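Local coordinates for Non-structural polyprotein (Sindbis virus, PDB 4GUA) that is a precursor of the viral replication proteins nsP2 and nsP3, joining a cysteine protease that processes the polyprotein to a macro domain and a zinc-binding domain, at residues A[152-157]-A[235-239]; A[61-67]-A[144-150]; A[312-316]-A[506-512]; A[288-292]-A[474-478]. One frame throughout, in Å; residues are numbered along the deposited sequence.

Contact 1: A[152-157]-A[235-239]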
loop_
_atom_site.group_PDB
_atom_site.type_symbol
_atom_site.label_atom_id
_atom_site.label_comp_id
_atom_site.label_asym_id
_atom_site.label_seq_id
_atom_site.Cartn_x
_atom_site.Cartn_y
_atom_site.Cartn_z
ATOM N N LEU A 152 2.573 8.940 -6.133
ATOM C CA LEU A 152 1.205 8.460 -6.082
ATOM C C LEU A 152 1.175 6.961 -6.307
ATOM O O LEU A 152 1.844 6.458 -7.199
ATOM C CB LEU A 152 0.364 9.174 -7.137
ATOM C CG LEU A 152 0.355 10.698 -6.988
ATOM C CD1 LEU A 152 -0.277 11.354 -8.204
ATOM C CD2 LEU A 152 -0.367 11.107 -5.723
ATOM N N PRO A 153 0.403 6.238 -5.488
ATOM C CA PRO A 153 0.355 4.779 -5.610
ATOM C C PRO A 153 -0.293 4.334 -6.919
ATOM O O PRO A 153 -0.066 3.208 -7.365
ATOM C CB PRO A 153 -0.503 4.352 -4.418
ATOM C CG PRO A 153 -1.335 5.542 -4.084
ATOM C CD PRO A 153 -0.519 6.746 -4.456
ATOM N N HIS A 154 -1.087 5.209 -7.528
ATOM C CA HIS A 154 -1.786 4.865 -8.761
ATOM C C HIS A 154 -2.144 6.121 -9.556
ATOM O O HIS A 154 -2.102 7.233 -9.033
ATOM C CB HIS A 154 -3.051 4.050 -8.458
ATOM C CG HIS A 154 -4.096 4.809 -7.696
ATOM N ND1 HIS A 154 -4.866 5.796 -8.273
ATOM C CD2 HIS A 154 -4.501 4.723 -6.407
ATOM C CE1 HIS A 154 -5.699 6.286 -7.374
ATOM N NE2 HIS A 154 -5.500 5.651 -6.233
ATOM N N ALA A 155 -2.493 5.928 -10.822
ATOM C CA ALA A 155 -2.849 7.023 -11.715
ATOM C C ALA A 155 -4.135 7.721 -11.284
ATOM O O ALA A 155 -4.945 7.158 -10.553
ATOM C CB ALA A 155 -3.006 6.494 -13.133
ATOM N N LEU A 156 -4.323 8.947 -11.759
ATOM C CA LEU A 156 -5.554 9.683 -11.518
ATOM C C LEU A 156 -6.202 9.948 -12.871
ATOM O O LEU A 156 -5.553 9.808 -13.911
ATOM C CB LEU A 156 -5.254 11.015 -10.841
ATOM C CG LEU A 156 -4.369 10.995 -9.599
ATOM C CD1 LEU A 156 -4.231 12.409 -9.065
ATOM C CD2 LEU A 156 -4.922 10.067 -8.537
ATOM N N VAL A 157 -7.478 10.316 -12.872
ATOM C CA VAL A 157 -8.176 10.574 -14.117
ATOM C C VAL A 157 -7.913 12.025 -14.465
ATOM O O VAL A 157 -8.045 12.899 -13.612
ATOM C CB VAL A 157 -9.691 10.348 -13.984
ATOM C CG1 VAL A 157 -9.970 8.979 -13.386
ATOM C CG2 VAL A 157 -10.315 11.432 -13.130
ATOM N N ASN A 235 -12.831 19.780 -7.089
ATOM C CA ASN A 235 -11.806 20.288 -7.999
ATOM C C ASN A 235 -10.816 19.280 -8.576
ATOM O O ASN A 235 -10.029 19.613 -9.454
ATOM C CB ASN A 235 -11.062 21.419 -7.298
ATOM C CG ASN A 235 -11.995 22.517 -6.866
ATOM O OD1 ASN A 235 -12.699 23.094 -7.689
ATOM N ND2 ASN A 235 -12.063 22.767 -5.568
ATOM N N HIS A 236 -10.844 18.043 -8.106
ATOM C CA HIS A 236 -9.801 17.114 -8.502
ATOM C C HIS A 236 -9.971 15.728 -7.882
ATOM O O HIS A 236 -10.631 15.567 -6.847
ATOM C CB HIS A 236 -8.447 17.691 -8.086
ATOM C CG HIS A 236 -7.302 17.179 -8.899
ATOM N ND1 HIS A 236 -6.770 15.926 -8.712
ATOM C CD2 HIS A 236 -6.597 17.739 -9.910
ATOM C CE1 HIS A 236 -5.782 15.732 -9.564
ATOM N NE2 HIS A 236 -5.656 16.819 -10.303
ATOM N N HIS A 237 -9.360 14.740 -8.532
ATOM C CA HIS A 237 -9.430 13.354 -8.105
ATOM C C HIS A 237 -8.742 13.194 -6.754
ATOM O O HIS A 237 -9.323 12.676 -5.808
ATOM C CB HIS A 237 -8.770 12.452 -9.145
ATOM C CG HIS A 237 -8.966 10.990 -8.889
ATOM N ND1 HIS A 237 -8.464 10.009 -9.719
ATOM C CD2 HIS A 237 -9.618 10.341 -7.894
ATOM C CE1 HIS A 237 -8.789 8.821 -9.246
ATOM N NE2 HIS A 237 -9.491 8.993 -8.141
ATOM N N PHE A 238 -7.482 13.597 -6.678
ATOM C CA PHE A 238 -6.785 13.645 -5.403
ATOM C C PHE A 238 -7.641 14.272 -4.307
ATOM O O PHE A 238 -7.706 13.742 -3.194
ATOM C CB PHE A 238 -5.475 14.426 -5.528
ATOM C CG PHE A 238 -4.574 14.252 -4.345
ATOM C CD1 PHE A 238 -4.689 15.084 -3.237
ATOM C CD2 PHE A 238 -3.641 13.228 -4.316
ATOM C CE1 PHE A 238 -3.866 14.914 -2.131
ATOM C CE2 PHE A 238 -2.817 13.050 -3.218
ATOM C CZ PHE A 238 -2.932 13.893 -2.121
ATOM N N GLN A 239 -8.309 15.380 -4.617
ATOM C CA GLN A 239 -9.136 16.059 -3.623
ATOM C C GLN A 239 -10.311 15.191 -3.220
ATOM O O GLN A 239 -10.751 15.223 -2.081
ATOM C CB GLN A 239 -9.654 17.394 -4.149
ATOM C CG GLN A 239 -10.428 18.200 -3.120
ATOM C CD GLN A 239 -10.581 19.656 -3.522
ATOM O OE1 GLN A 239 -11.330 19.981 -4.444
ATOM N NE2 GLN A 239 -9.867 20.541 -2.831
#

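Contact 2: A[61-67]-A[144-150]. With SO4 (sulfate ion), chain F.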
loop_
_atom_site.group_PDB
_atom_site.type_symbol
_atom_site.label_atom_id
_atom_site.label_comp_id
_atom_site.label_asym_id
_atom_site.label_seq_id
_atom_site.Cartn_x
_atom_site.Cartn_y
_atom_site.Cartn_z
ATOM N N ILE A 61 -0.873 20.479 2.552
ATOM C CA ILE A 61 -0.815 20.434 1.098
ATOM C C ILE A 61 -1.354 21.729 0.504
ATOM O O ILE A 61 -0.801 22.265 -0.449
ATOM C CB ILE A 61 -1.638 19.277 0.517
ATOM C CG1 ILE A 61 -1.104 17.931 1.003
ATOM C CG2 ILE A 61 -1.618 19.333 -1.012
ATOM C CD1 ILE A 61 -1.917 16.750 0.502
ATOM N N LYS A 62 -2.443 22.231 1.068
ATOM C CA LYS A 62 -3.083 23.415 0.518
ATOM C C LYS A 62 -2.233 24.677 0.636
ATOM O O LYS A 62 -2.185 25.462 -0.295
ATOM C CB LYS A 62 -4.451 23.625 1.165
ATOM C CG LYS A 62 -5.562 22.822 0.512
ATOM C CD LYS A 62 -5.768 23.266 -0.935
ATOM C CE LYS A 62 -6.644 22.317 -1.703
ATOM N NZ LYS A 62 -5.844 21.140 -2.113
ATOM N N PHE A 63 -1.575 24.883 1.772
ATOM C CA PHE A 63 -0.731 26.068 1.951
ATOM C C PHE A 63 0.670 25.948 1.344
ATOM O O PHE A 63 1.149 26.868 0.692
ATOM C CB PHE A 63 -0.613 26.428 3.437
ATOM C CG PHE A 63 -1.771 27.223 3.957
ATOM C CD1 PHE A 63 -2.894 26.594 4.463
ATOM C CD2 PHE A 63 -1.745 28.607 3.921
ATOM C CE1 PHE A 63 -3.965 27.331 4.933
ATOM C CE2 PHE A 63 -2.812 29.346 4.385
ATOM C CZ PHE A 63 -3.925 28.708 4.890
ATOM N N PHE A 64 1.342 24.839 1.626
ATOM C CA PHE A 64 2.729 24.644 1.207
ATOM C C PHE A 64 2.951 23.729 -0.013
ATOM O O PHE A 64 4.089 23.486 -0.409
ATOM C CB PHE A 64 3.546 24.170 2.403
ATOM C CG PHE A 64 3.290 24.975 3.647
ATOM C CD1 PHE A 64 3.532 26.338 3.664
ATOM C CD2 PHE A 64 2.791 24.379 4.789
ATOM C CE1 PHE A 64 3.291 27.089 4.794
ATOM C CE2 PHE A 64 2.552 25.128 5.924
ATOM C CZ PHE A 64 2.805 26.485 5.922
ATOM N N GLY A 65 1.874 23.215 -0.598
ATOM C CA GLY A 65 1.987 22.327 -1.746
ATOM C C GLY A 65 2.737 21.020 -1.515
ATOM O O GLY A 65 3.236 20.412 -2.463
ATOM N N MET A 66 2.817 20.585 -0.261
ATOM C CA MET A 66 3.425 19.302 0.081
ATOM C C MET A 66 2.679 18.662 1.249
ATOM O O MET A 66 2.019 19.354 2.027
ATOM C CB MET A 66 4.885 19.488 0.454
ATOM C CG MET A 66 5.779 19.791 -0.736
ATOM S SD MET A 66 7.481 20.131 -0.263
ATOM C CE MET A 66 7.176 21.079 1.212
ATOM N N ASP A 67 2.780 17.345 1.383
ATOM C CA ASP A 67 2.077 16.670 2.467
ATOM C C ASP A 67 2.984 16.556 3.699
ATOM O O ASP A 67 4.112 17.036 3.700
ATOM C CB ASP A 67 1.527 15.304 2.011
ATOM C CG ASP A 67 2.594 14.228 1.928
ATOM O OD1 ASP A 67 3.755 14.507 2.293
ATOM O OD2 ASP A 67 2.272 13.098 1.487
ATOM N N ASN A 144 -3.148 24.091 -5.437
ATOM C CA ASN A 144 -2.330 23.079 -4.776
ATOM C C ASN A 144 -3.134 21.786 -4.592
ATOM O O ASN A 144 -3.212 21.238 -3.490
ATOM C CB ASN A 144 -1.804 23.596 -3.441
ATOM C CG ASN A 144 -0.615 24.525 -3.606
ATOM O OD1 ASN A 144 -0.179 24.797 -4.722
ATOM N ND2 ASN A 144 -0.087 25.025 -2.486
ATOM N N LEU A 145 -3.719 21.317 -5.695
ATOM C CA LEU A 145 -4.580 20.138 -5.705
ATOM C C LEU A 145 -3.812 18.820 -5.547
ATOM O O LEU A 145 -4.349 17.845 -5.029
ATOM C CB LEU A 145 -5.430 20.121 -6.987
ATOM C CG LEU A 145 -6.351 21.341 -7.172
ATOM C CD1 LEU A 145 -7.079 21.308 -8.489
ATOM C CD2 LEU A 145 -7.361 21.441 -6.054
ATOM N N VAL A 146 -2.565 18.779 -5.992
ATOM C CA VAL A 146 -1.753 17.587 -5.785
ATOM C C VAL A 146 -0.485 17.973 -5.036
ATOM O O VAL A 146 0.173 18.959 -5.377
ATOM C CB VAL A 146 -1.357 16.931 -7.130
ATOM C CG1 VAL A 146 -0.652 15.617 -6.896
ATOM C CG2 VAL A 146 -2.575 16.707 -8.003
ATOM N N PRO A 147 -0.117 17.184 -4.022
ATOM C CA PRO A 147 1.129 17.448 -3.299
ATOM C C PRO A 147 2.316 17.081 -4.176
ATOM O O PRO A 147 2.339 15.967 -4.700
ATOM C CB PRO A 147 1.030 16.517 -2.093
ATOM C CG PRO A 147 0.234 15.369 -2.599
ATOM C CD PRO A 147 -0.766 15.944 -3.566
ATOM N N VAL A 148 3.308 17.952 -4.293
ATOM C CA VAL A 148 4.364 17.724 -5.273
ATOM C C VAL A 148 5.397 16.714 -4.778
ATOM O O VAL A 148 6.151 16.147 -5.570
ATOM C CB VAL A 148 5.075 19.043 -5.663
ATOM C CG1 VAL A 148 5.961 19.536 -4.526
ATOM C CG2 VAL A 148 5.890 18.844 -6.915
ATOM N N ASN A 149 5.412 16.469 -3.474
ATOM C CA ASN A 149 6.440 15.623 -2.878
ATOM C C ASN A 149 6.050 14.156 -2.781
ATOM O O ASN A 149 6.829 13.346 -2.285
ATOM C CB ASN A 149 6.785 16.130 -1.481
ATOM C CG ASN A 149 5.640 15.963 -0.506
ATOM O OD1 ASN A 149 4.501 16.328 -0.805
ATOM N ND2 ASN A 149 5.926 15.381 0.653
ATOM N N ARG A 150 4.860 13.811 -3.267
ATOM C CA ARG A 150 4.320 12.465 -3.088
ATOM C C ARG A 150 4.418 11.609 -4.346
ATOM O O ARG A 150 4.055 12.045 -5.436
ATOM C CB ARG A 150 2.851 12.553 -2.649
ATOM C CG ARG A 150 2.126 11.213 -2.579
ATOM C CD ARG A 150 0.874 11.313 -1.705
ATOM N NE ARG A 150 0.082 10.082 -1.705
ATOM C CZ ARG A 150 0.348 9.017 -0.953
ATOM N NH1 ARG A 150 1.391 9.013 -0.133
ATOM N NH2 ARG A 150 -0.423 7.949 -1.024
HETATM S S SO4 F . 9.423 14.328 0.766
HETATM O O1 SO4 F . 10.362 13.911 -0.274
HETATM O O2 SO4 F . 9.963 13.986 2.080
HETATM O O3 SO4 F . 9.229 15.777 0.688
HETATM O O4 SO4 F . 8.151 13.630 0.574
#

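Contact 3: A[312-316]-A[506-512]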
loop_
_atom_site.group_PDB
_atom_site.type_symbol
_atom_site.label_atom_id
_atom_site.label_comp_id
_atom_site.label_asym_id
_atom_site.label_seq_id
_atom_site.Cartn_x
_atom_site.Cartn_y
_atom_site.Cartn_z
ATOM N N LEU A 312 -12.259 -12.144 5.438
ATOM C CA LEU A 312 -11.782 -11.472 6.643
ATOM C C LEU A 312 -11.414 -12.478 7.718
ATOM O O LEU A 312 -12.272 -13.206 8.203
ATOM C CB LEU A 312 -12.917 -10.613 7.204
ATOM C CG LEU A 312 -12.791 -10.128 8.653
ATOM C CD1 LEU A 312 -11.833 -8.960 8.736
ATOM C CD2 LEU A 312 -14.149 -9.744 9.206
ATOM N N ASP A 313 -10.128 -12.546 8.059
ATOM C CA ASP A 313 -9.681 -13.184 9.296
ATOM C C ASP A 313 -9.212 -12.181 10.365
ATOM O O ASP A 313 -8.844 -12.569 11.480
ATOM C CB ASP A 313 -8.605 -14.229 9.009
ATOM C CG ASP A 313 -7.383 -13.640 8.345
ATOM O OD1 ASP A 313 -7.231 -12.399 8.363
ATOM O OD2 ASP A 313 -6.572 -14.416 7.792
ATOM N N ASN A 314 -9.206 -10.897 10.013
ATOM C CA ASN A 314 -8.711 -9.841 10.901
ATOM C C ASN A 314 -7.341 -10.166 11.504
ATOM O O ASN A 314 -7.128 -10.071 12.713
ATOM C CB ASN A 314 -9.713 -9.562 12.027
ATOM C CG ASN A 314 -9.361 -8.320 12.826
ATOM O OD1 ASN A 314 -8.815 -7.354 12.292
ATOM N ND2 ASN A 314 -9.651 -8.350 14.117
ATOM N N SER A 315 -6.400 -10.518 10.642
ATOM C CA SER A 315 -5.064 -10.887 11.079
ATOM C C SER A 315 -4.329 -9.659 11.612
ATOM O O SER A 315 -4.610 -8.518 11.241
ATOM C CB SER A 315 -4.273 -11.507 9.925
ATOM O OG SER A 315 -2.939 -11.803 10.313
ATOM N N ARG A 316 -3.388 -9.934 12.500
ATOM C CA ARG A 316 -2.555 -8.929 13.138
ATOM C C ARG A 316 -1.262 -8.750 12.336
ATOM O O ARG A 316 -0.949 -7.661 11.840
ATOM C CB ARG A 316 -2.242 -9.290 14.602
ATOM C CG ARG A 316 -2.046 -10.782 14.971
ATOM C CD ARG A 316 -3.256 -11.708 14.801
ATOM N NE ARG A 316 -2.871 -13.119 14.792
ATOM C CZ ARG A 316 -2.152 -13.709 13.846
ATOM N NH1 ARG A 316 -1.727 -13.037 12.803
ATOM N NH2 ARG A 316 -1.859 -14.995 13.941
ATOM N N GLU A 506 -13.006 -18.423 11.176
ATOM C CA GLU A 506 -12.895 -17.683 12.432
ATOM C C GLU A 506 -11.801 -16.619 12.406
ATOM O O GLU A 506 -10.860 -16.694 11.617
ATOM C CB GLU A 506 -12.634 -18.642 13.587
ATOM C CG GLU A 506 -11.357 -19.433 13.429
ATOM C CD GLU A 506 -11.125 -20.382 14.581
ATOM O OE1 GLU A 506 -12.070 -20.591 15.372
ATOM O OE2 GLU A 506 -10.002 -20.918 14.695
ATOM N N LEU A 507 -11.931 -15.646 13.302
ATOM C CA LEU A 507 -10.994 -14.534 13.409
ATOM C C LEU A 507 -9.708 -14.898 14.142
ATOM O O LEU A 507 -9.721 -15.681 15.081
ATOM C CB LEU A 507 -11.661 -13.377 14.143
ATOM C CG LEU A 507 -12.948 -12.872 13.493
ATOM C CD1 LEU A 507 -13.390 -11.553 14.114
ATOM C CD2 LEU A 507 -12.768 -12.732 11.989
ATOM N N LYS A 508 -8.593 -14.323 13.702
ATOM C CA LYS A 508 -7.322 -14.540 14.381
ATOM C C LYS A 508 -7.140 -13.536 15.524
ATOM O O LYS A 508 -6.291 -13.716 16.396
ATOM C CB LYS A 508 -6.167 -14.446 13.382
ATOM C CG LYS A 508 -6.236 -15.487 12.271
ATOM C CD LYS A 508 -4.860 -15.813 11.714
ATOM C CE LYS A 508 -4.478 -14.883 10.582
ATOM N NZ LYS A 508 -3.128 -15.197 10.026
ATOM N N ASP A 509 -7.953 -12.483 15.510
ATOM C CA ASP A 509 -8.022 -11.519 16.599
ATOM C C ASP A 509 -9.405 -10.879 16.576
ATOM O O ASP A 509 -10.014 -10.744 15.516
ATOM C CB ASP A 509 -6.936 -10.454 16.456
ATOM C CG ASP A 509 -6.830 -9.557 17.683
ATOM O OD1 ASP A 509 -6.194 -9.973 18.676
ATOM O OD2 ASP A 509 -7.372 -8.432 17.652
ATOM N N GLU A 510 -9.918 -10.505 17.741
ATOM C CA GLU A 510 -11.259 -9.942 17.809
ATOM C C GLU A 510 -11.301 -8.412 17.771
ATOM O O GLU A 510 -12.380 -7.831 17.684
ATOM C CB GLU A 510 -12.000 -10.485 19.028
ATOM C CG GLU A 510 -12.737 -11.778 18.726
ATOM C CD GLU A 510 -13.701 -12.182 19.825
ATOM O OE1 GLU A 510 -13.510 -11.761 20.991
ATOM O OE2 GLU A 510 -14.662 -12.919 19.513
ATOM N N ASP A 511 -10.145 -7.755 17.837
ATOM C CA ASP A 511 -10.129 -6.291 17.825
ATOM C C ASP A 511 -10.184 -5.765 16.394
ATOM O O ASP A 511 -9.256 -5.942 15.604
ATOM C CB ASP A 511 -8.886 -5.745 18.528
ATOM C CG ASP A 511 -8.971 -4.249 18.777
ATOM O OD1 ASP A 511 -9.796 -3.580 18.115
ATOM O OD2 ASP A 511 -8.220 -3.742 19.640
ATOM N N MET A 512 -11.278 -5.081 16.094
ATOM C CA MET A 512 -11.630 -4.732 14.730
ATOM C C MET A 512 -11.218 -3.317 14.331
ATOM O O MET A 512 -11.538 -2.867 13.233
ATOM C CB MET A 512 -13.138 -4.919 14.541
ATOM C CG MET A 512 -13.512 -5.704 13.300
ATOM S SD MET A 512 -12.732 -7.329 13.188
ATOM C CE MET A 512 -14.146 -8.363 12.821
#

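Contact 4: A[288-292]-A[474-478]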
loop_
_atom_site.group_PDB
_atom_site.type_symbol
_atom_site.label_atom_id
_atom_site.label_comp_id
_atom_site.label_asym_id
_atom_site.label_seq_id
_atom_site.Cartn_x
_atom_site.Cartn_y
_atom_site.Cartn_z
ATOM N N PHE A 288 -7.532 -8.921 5.666
ATOM C CA PHE A 288 -8.093 -9.839 4.666
ATOM C C PHE A 288 -7.020 -10.629 3.940
ATOM O O PHE A 288 -5.879 -10.186 3.824
ATOM C CB PHE A 288 -8.931 -9.075 3.641
ATOM C CG PHE A 288 -10.171 -8.452 4.210
ATOM C CD1 PHE A 288 -10.111 -7.235 4.874
ATOM C CD2 PHE A 288 -11.398 -9.077 4.067
ATOM C CE1 PHE A 288 -11.253 -6.658 5.400
ATOM C CE2 PHE A 288 -12.545 -8.506 4.587
ATOM C CZ PHE A 288 -12.475 -7.295 5.256
ATOM N N VAL A 289 -7.404 -11.799 3.442
ATOM C CA VAL A 289 -6.490 -12.669 2.710
ATOM C C VAL A 289 -6.091 -12.032 1.381
ATOM O O VAL A 289 -4.915 -12.014 1.015
ATOM C CB VAL A 289 -7.141 -14.041 2.425
ATOM C CG1 VAL A 289 -6.179 -14.940 1.684
ATOM C CG2 VAL A 289 -7.568 -14.706 3.717
ATOM N N ARG A 290 -7.084 -11.498 0.673
ATOM C CA ARG A 290 -6.872 -10.839 -0.613
ATOM C C ARG A 290 -7.570 -9.491 -0.654
ATOM O O ARG A 290 -8.556 -9.262 0.051
ATOM C CB ARG A 290 -7.458 -11.660 -1.757
ATOM C CG ARG A 290 -6.739 -12.926 -2.137
ATOM C CD ARG A 290 -7.459 -13.509 -3.336
ATOM N NE ARG A 290 -6.911 -14.775 -3.799
ATOM C CZ ARG A 290 -5.988 -14.900 -4.741
ATOM N NH1 ARG A 290 -5.470 -13.828 -5.330
ATOM N NH2 ARG A 290 -5.576 -16.111 -5.088
ATOM N N VAL A 291 -7.060 -8.596 -1.487
ATOM C CA VAL A 291 -7.798 -7.396 -1.831
ATOM C C VAL A 291 -7.493 -7.010 -3.275
ATOM O O VAL A 291 -6.338 -7.019 -3.703
ATOM C CB VAL A 291 -7.502 -6.226 -0.858
ATOM C CG1 VAL A 291 -6.015 -6.021 -0.692
ATOM C CG2 VAL A 291 -8.171 -4.948 -1.342
ATOM N N SER A 292 -8.550 -6.674 -4.010
ATOM C CA SER A 292 -8.462 -6.281 -5.407
ATOM C C SER A 292 -9.375 -5.081 -5.608
ATOM O O SER A 292 -9.806 -4.461 -4.637
ATOM C CB SER A 292 -8.880 -7.423 -6.327
ATOM O OG SER A 292 -8.505 -7.152 -7.671
ATOM N N LEU A 474 1.375 -15.146 -4.807
ATOM C CA LEU A 474 0.314 -15.176 -5.817
ATOM C C LEU A 474 -1.087 -14.861 -5.302
ATOM O O LEU A 474 -2.024 -14.752 -6.089
ATOM C CB LEU A 474 0.323 -16.518 -6.556
ATOM C CG LEU A 474 1.477 -16.634 -7.553
ATOM C CD1 LEU A 474 1.737 -18.072 -7.930
ATOM C CD2 LEU A 474 1.165 -15.819 -8.795
ATOM N N ASP A 475 -1.238 -14.718 -3.992
ATOM C CA ASP A 475 -2.465 -14.154 -3.442
ATOM C C ASP A 475 -2.526 -12.687 -3.860
ATOM O O ASP A 475 -3.588 -12.066 -3.902
ATOM C CB ASP A 475 -2.468 -14.255 -1.920
ATOM C CG ASP A 475 -2.705 -15.669 -1.427
ATOM O OD1 ASP A 475 -3.013 -16.551 -2.258
ATOM O OD2 ASP A 475 -2.583 -15.892 -0.201
ATOM N N ARG A 476 -1.352 -12.163 -4.194
ATOM C CA ARG A 476 -1.155 -10.766 -4.550
ATOM C C ARG A 476 -1.350 -10.543 -6.052
ATOM O O ARG A 476 -0.854 -9.564 -6.602
ATOM C CB ARG A 476 0.221 -10.288 -4.087
ATOM C CG ARG A 476 0.264 -9.781 -2.645
ATOM C CD ARG A 476 -1.112 -9.496 -2.080
ATOM N NE ARG A 476 -1.126 -9.436 -0.621
ATOM C CZ ARG A 476 -2.211 -9.170 0.097
ATOM N NH1 ARG A 476 -3.360 -8.912 -0.505
ATOM N NH2 ARG A 476 -2.148 -9.146 1.416
ATOM N N THR A 477 -1.956 -11.516 -6.732
ATOM C CA THR A 477 -2.403 -11.318 -8.111
ATOM C C THR A 477 -3.913 -11.553 -8.260
ATOM O O THR A 477 -4.588 -11.959 -7.315
ATOM C CB THR A 477 -1.689 -12.289 -9.075
ATOM O OG1 THR A 477 -2.156 -13.626 -8.850
ATOM C CG2 THR A 477 -0.183 -12.232 -8.885
ATOM N N ASP A 478 -4.434 -11.283 -9.453
ATOM C CA ASP A 478 -5.823 -11.593 -9.797
ATOM C C ASP A 478 -5.953 -12.889 -10.600
ATOM O O ASP A 478 -7.034 -13.232 -11.059
ATOM C CB ASP A 478 -6.446 -10.440 -10.575
ATOM C CG ASP A 478 -6.698 -9.228 -9.705
ATOM O OD1 ASP A 478 -6.977 -9.412 -8.501
ATOM O OD2 ASP A 478 -6.614 -8.094 -10.224
#

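Contact 1: A[152-157]-A[235-239]
Loop 152-157 passes the start of helix 237-257. The backbones stay apart: the closest CA atoms, of L156 and H237, are 6.3 Å from each other. Side chains therefore make most of the contact. H236 is the N-cap of the helix. Its ND1 accepts a weak bond from F238 N at 3.2 Å. H237, in the first turn, points its CB toward the loop. Its ND1 accepts a weak hydrogen bond from V157 N, 3.3 Å away, and its NE2 is bonded to Y270 O. Both ring nitrogens thus have a backbone partner. L156 packs against all three residues at the start of the helix, H236, H237 and F238. Its CD2 makes an off-centre CH-pi contact with the H237 ring, 4.2 Å from the centroid. Its CD1 lies 3.7 Å from H236 CE1 and 4.3 Å from F238 CB. Further along, L152 CD2 meets F238 CE2 at 4.0 Å. Y333 of helix 323-333 borders the site and meets the rings of H154 and H237. The arrangement is a capped helix N-terminus buried against an extended loop. It joins the C9 protease part of nsP2 to a helix of the methyltransferase-like fold that follows.

Contact 2: A[61-67]-A[144-150]
N144 takes a left-handed backbone conformation and turns its side chain onto the end of helix 52-64. Its ND2 donates to K62 O at 3.1 Å and also to L129 O. In return, K62 NZ donates to N144 O at 3.0 Å. The CB of N144 rests 3.4 Å from I61 O. L145 points its CB away, but its CD2 comes back to 4.2 Å from K62 NZ. P147 and M66 have the closest CA atoms of the two segments, 4.5 Å apart. The CB of P147 packs on I61 CD1 at 3.9 Å. V148 N gives a nearly straight hydrogen bond to G65 O, 3.1 Å long, and V148 CG1 touches M66 CG at 3.8 Å. N149 pairs with D67 twice: its OD1 accepts from D67 N at 3.0 Å, and its ND2 donates to D67 OD1 at 2.9 Å. D67 OD1 also bonds T69. The same ND2 reaches O4 of a sulfate at 2.8 Å. R150 ends a type I turn begun at P147. Its CD is 3.9 Å from D67 OD2, while its charged end turns to A273 O and E278. The arrangement is a helix C-terminus followed by a glycine of positive phi, G65, with a loop laid along its exit. Both segments belong to the papain-like C9 protease.

Contact 3: A[312-316]-A[506-512]
N314 donates two hydrogen bonds from its ND2, to D509 O at 2.8 Å and to D511 O at 2.9 Å. Its OD1 is taken by K287 NZ. The third strong bond joins backbones: K508 N donates to D313 O at 2.8 Å, almost in line. The carbonyls of D509 and D511 converge because the chain bends between them in an Asx turn, where D509 OD2 accepts from D511 N at 2.9 Å. The contact ties the end of strand 305-312, in the methyltransferase-like sheet of nsP2, to the nsP3 chain beyond helix 488-502 of the macro domain. N314 has positive phi, which helps the chain turn here. The strongest partner of the D313 carboxylate is R318, a salt bridge from OD1. D313 OD1 also accepts weakly from S315 N at 3.1 Å, while D313 OD2 lies 3.5 Å from K508 CE. K508 NZ makes a weak bond to S315 OG at 3.4 Å. It stays 4.2 Å from D313 OD2, too far for a salt bridge. The R316 guanidinium lays one face over K508 CB, although R316 NH1 and K508 NZ, of like charge, are only 3.8 Å apart. Beneath the polar layer lies L312. Its CG is 4.2 Å from L507 CD2. M512 and L312 both reach L256 of helix 237-257. Their own meeting is between L312 CD2 and M512 CE, 3.9 Å apart.

Contact 4: A[288-292]-A[474-478]
R290, D475 and R476 bury the most surface here. The R290 guanidinium lies with one face over D475 CA. Its NH1 is 2.9 Å from D475 O, but the angle is too poor for a hydrogen bond. The salt bridge from R290 NH2 to D475 OD1 is long, 3.8 Å, and the oxygen sits well out of the guanidinium plane. D475 is held more firmly by Y346 and K501. R476 points its CB away, yet its end swings back across the strand. Its NH1 comes to 3.8 Å from V289 O and 3.9 Å from V291 CG1. At the far end S292 OG donates to D478 OD1 at 2.9 Å. V289 and R290 form a classic beta bulge facing R310. Strand 288-294 is outermost in the seven-stranded sheet of the nsP2 methyltransferase-like fold. The type I turn 474-477 follows helix 463-474 and precedes strand 480-484 of the macro domain. Helix 323-333 touches S292, R476 and D478, while helix 420-440 packs on T477.

Overall arrangement
Contacts 1 and 2 lie together, their centres 13 Å apart, and touch through F238 on L145 and P147. Contact 2 is internal to the protease; contact 1 carries the same loop region on to helix 237-257. Contacts 3 and 4 form a second pair, 17 Å between centres, touching through L312 and F288 on adjacent antiparallel strands of the seven-stranded sheet. Their segments alternate along the chain: 288-292, 312-316, 474-478, 506-512. Contacts 2 and 3 are 36 Å apart, on opposite sides of the chain's centre. Helix 237-257 reaches from contacts 1 and 2 to contact 3. The methyltransferase-like fold thus meets the protease at one end and nsP3 at the other.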